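PDB 6A3L: cytochrome c from Shewanella violacea, which binds heme c covalently and probably takes part in electron transfer. Local coordinates for residues I41-A46 with A95-S100. Residues are numbered along the deposited sequence; the frame is centred on the assembly and turned at random.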
loop_
_atom_site.group_PDB
_atom_site.type_symbol
_atom_site.label_atom_id
_atom_site.label_comp_id
_atom_site.label_asym_id
_atom_site.label_seq_id
_atom_site.Cartn_x
_atom_site.Cartn_y
_atom_site.Cartn_z
ATOM N N ILE A 41 -8.947 8.666 -12.427
ATOM C CA ILE A 41 -9.111 7.777 -11.291
ATOM C C ILE A 41 -8.642 6.366 -11.641
ATOM O O ILE A 41 -7.983 5.701 -10.826
ATOM C CB ILE A 41 -10.569 7.835 -10.811
ATOM C CG1 ILE A 41 -10.869 9.279 -10.365
ATOM C CG2 ILE A 41 -10.793 6.857 -9.664
ATOM C CD1 ILE A 41 -12.257 9.512 -9.844
ATOM N N PHE A 42 -8.933 5.901 -12.870
ATOM C CA PHE A 42 -8.486 4.576 -13.308
ATOM C C PHE A 42 -6.961 4.449 -13.274
ATOM O O PHE A 42 -6.417 3.440 -12.800
ATOM C CB PHE A 42 -9.016 4.279 -14.712
ATOM C CG PHE A 42 -8.895 2.833 -15.112
ATOM C CD1 PHE A 42 -7.715 2.343 -15.653
ATOM C CD2 PHE A 42 -9.967 1.963 -14.944
ATOM C CE1 PHE A 42 -7.603 1.014 -16.016
ATOM C CE2 PHE A 42 -9.865 0.612 -15.310
ATOM C CZ PHE A 42 -8.682 0.138 -15.842
ATOM N N THR A 43 -6.251 5.447 -13.812
ATOM C CA THR A 43 -4.792 5.423 -13.769
ATOM C C THR A 43 -4.281 5.481 -12.328
ATOM O O THR A 43 -3.291 4.824 -11.978
ATOM C CB THR A 43 -4.238 6.585 -14.588
ATOM O OG1 THR A 43 -4.657 6.442 -15.942
ATOM C CG2 THR A 43 -2.733 6.611 -14.561
ATOM N N MET A 44 -4.945 6.261 -11.474
ATOM C CA MET A 44 -4.571 6.271 -10.063
ATOM C C MET A 44 -4.731 4.891 -9.446
ATOM O O MET A 44 -3.856 4.434 -8.702
ATOM C CB MET A 44 -5.407 7.283 -9.297
ATOM C CG MET A 44 -5.292 7.095 -7.786
ATOM S SD MET A 44 -6.654 7.935 -6.978
ATOM C CE MET A 44 -6.291 9.630 -7.490
ATOM N N ARG A 45 -5.862 4.228 -9.726
ATOM C CA ARG A 45 -6.053 2.842 -9.306
ATOM C C ARG A 45 -4.962 1.928 -9.856
ATOM O O ARG A 45 -4.423 1.089 -9.125
ATOM C CB ARG A 45 -7.419 2.339 -9.763
ATOM C CG ARG A 45 -8.561 3.144 -9.191
ATOM C CD ARG A 45 -8.605 2.977 -7.689
ATOM N NE ARG A 45 -9.706 3.714 -7.086
ATOM C CZ ARG A 45 -9.714 4.117 -5.822
ATOM N NH1 ARG A 45 -8.681 3.861 -5.049
ATOM N NH2 ARG A 45 -10.744 4.781 -5.342
ATOM N N ALA A 46 -4.586 2.112 -11.125
ATOM C CA ALA A 46 -3.504 1.317 -11.702
ATOM C C ALA A 46 -2.191 1.575 -10.987
ATOM O O ALA A 46 -1.433 0.645 -10.689
ATOM C CB ALA A 46 -3.348 1.632 -13.191
ATOM N N ALA A 95 2.056 -3.541 -16.608
ATOM C CA ALA A 95 1.465 -3.431 -17.935
ATOM C C ALA A 95 0.128 -2.705 -17.881
ATOM O O ALA A 95 -0.171 -1.878 -18.752
ATOM C CB ALA A 95 1.301 -4.831 -18.548
ATOM N N LEU A 96 -0.696 -3.010 -16.872
ATOM C CA LEU A 96 -1.990 -2.337 -16.726
ATOM C C LEU A 96 -1.823 -0.831 -16.568
ATOM O O LEU A 96 -2.620 -0.043 -17.107
ATOM C CB LEU A 96 -2.749 -2.897 -15.513
ATOM C CG LEU A 96 -4.158 -2.331 -15.266
ATOM C CD1 LEU A 96 -5.003 -2.515 -16.529
ATOM C CD2 LEU A 96 -4.837 -3.032 -14.099
ATOM N N LEU A 97 -0.816 -0.418 -15.791
ATOM C CA LEU A 97 -0.553 1.001 -15.577
ATOM C C LEU A 97 -0.171 1.692 -16.875
ATOM O O LEU A 97 -0.509 2.865 -17.091
ATOM C CB LEU A 97 0.556 1.167 -14.535
ATOM C CG LEU A 97 1.022 2.602 -14.227
ATOM C CD1 LEU A 97 -0.141 3.519 -13.923
ATOM C CD2 LEU A 97 2.006 2.584 -13.076
ATOM N N LEU A 98 0.566 0.988 -17.738
ATOM C CA LEU A 98 0.944 1.561 -19.025
ATOM C C LEU A 98 -0.274 1.689 -19.930
ATOM O O LEU A 98 -0.444 2.699 -20.619
ATOM C CB LEU A 98 2.018 0.696 -19.688
ATOM C CG LEU A 98 3.091 1.437 -20.506
ATOM C CD1 LEU A 98 4.117 0.457 -21.076
ATOM C CD2 LEU A 98 2.532 2.347 -21.604
ATOM N N ALA A 99 -1.141 0.677 -19.916
ATOM C CA ALA A 99 -2.365 0.722 -20.701
ATOM C C ALA A 99 -3.251 1.884 -20.275
ATOM O O ALA A 99 -3.859 2.552 -21.121
ATOM C CB ALA A 99 -3.112 -0.598 -20.549
ATOM N N SER A 100 -3.339 2.141 -18.962
ATOM C CA SER A 100 -4.166 3.234 -18.459
ATOM C C SER A 100 -3.705 4.590 -18.989
ATOM O O SER A 100 -4.429 5.579 -18.854
ATOM C CB SER A 100 -4.177 3.235 -16.914
ATOM O OG SER A 100 -2.948 3.700 -16.367
HETATM O O HOH W 1 -6.806 5.604 -17.802
#
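Ala46 meets Leu97 and Ser100 where helix 39-53 runs beside helix 79-99, nearly antiparallel neighbours (162°) in the four-helix bundle of cytochrome c'. The dry side is closely packed: Ala46 CB lies 3.7 Å from Leu97 CA and also meets Leu97 CD1. The small alanine is consistent with local axes only 8.8 Å apart. Ser100 CB sits in the plane of the Phe42 ring, at its edge, 3.9 Å from Phe42 CD1. With chi1 at 74°, Ser100 OG turns back to give a 2.7 Å hydrogen bond to Leu97 O. Inward, Phe42 CE1 only just reaches Leu96 CD1; this ring also stacks on Phe37 and touches Leu108 of helix 105-126. Thr43 divides its branches: CG2 faces Leu97 CD1, the two side chains crossing at about a right angle, while OG1 is on the wet side. There a water accepts from Thr43 OG1 and donates to Ser100 O at 2.6 Å. An alanine at Ser100 would probably leave Leu97 O without its hydroxyl partner and a small gap beside Thr43. The join is thus mixed, apolar packing of Ala46, Leu97 and Phe42 beside a buried serine hydroxyl satisfied by Leu97 O, with water linking the polar groups of Thr43 and Ser100.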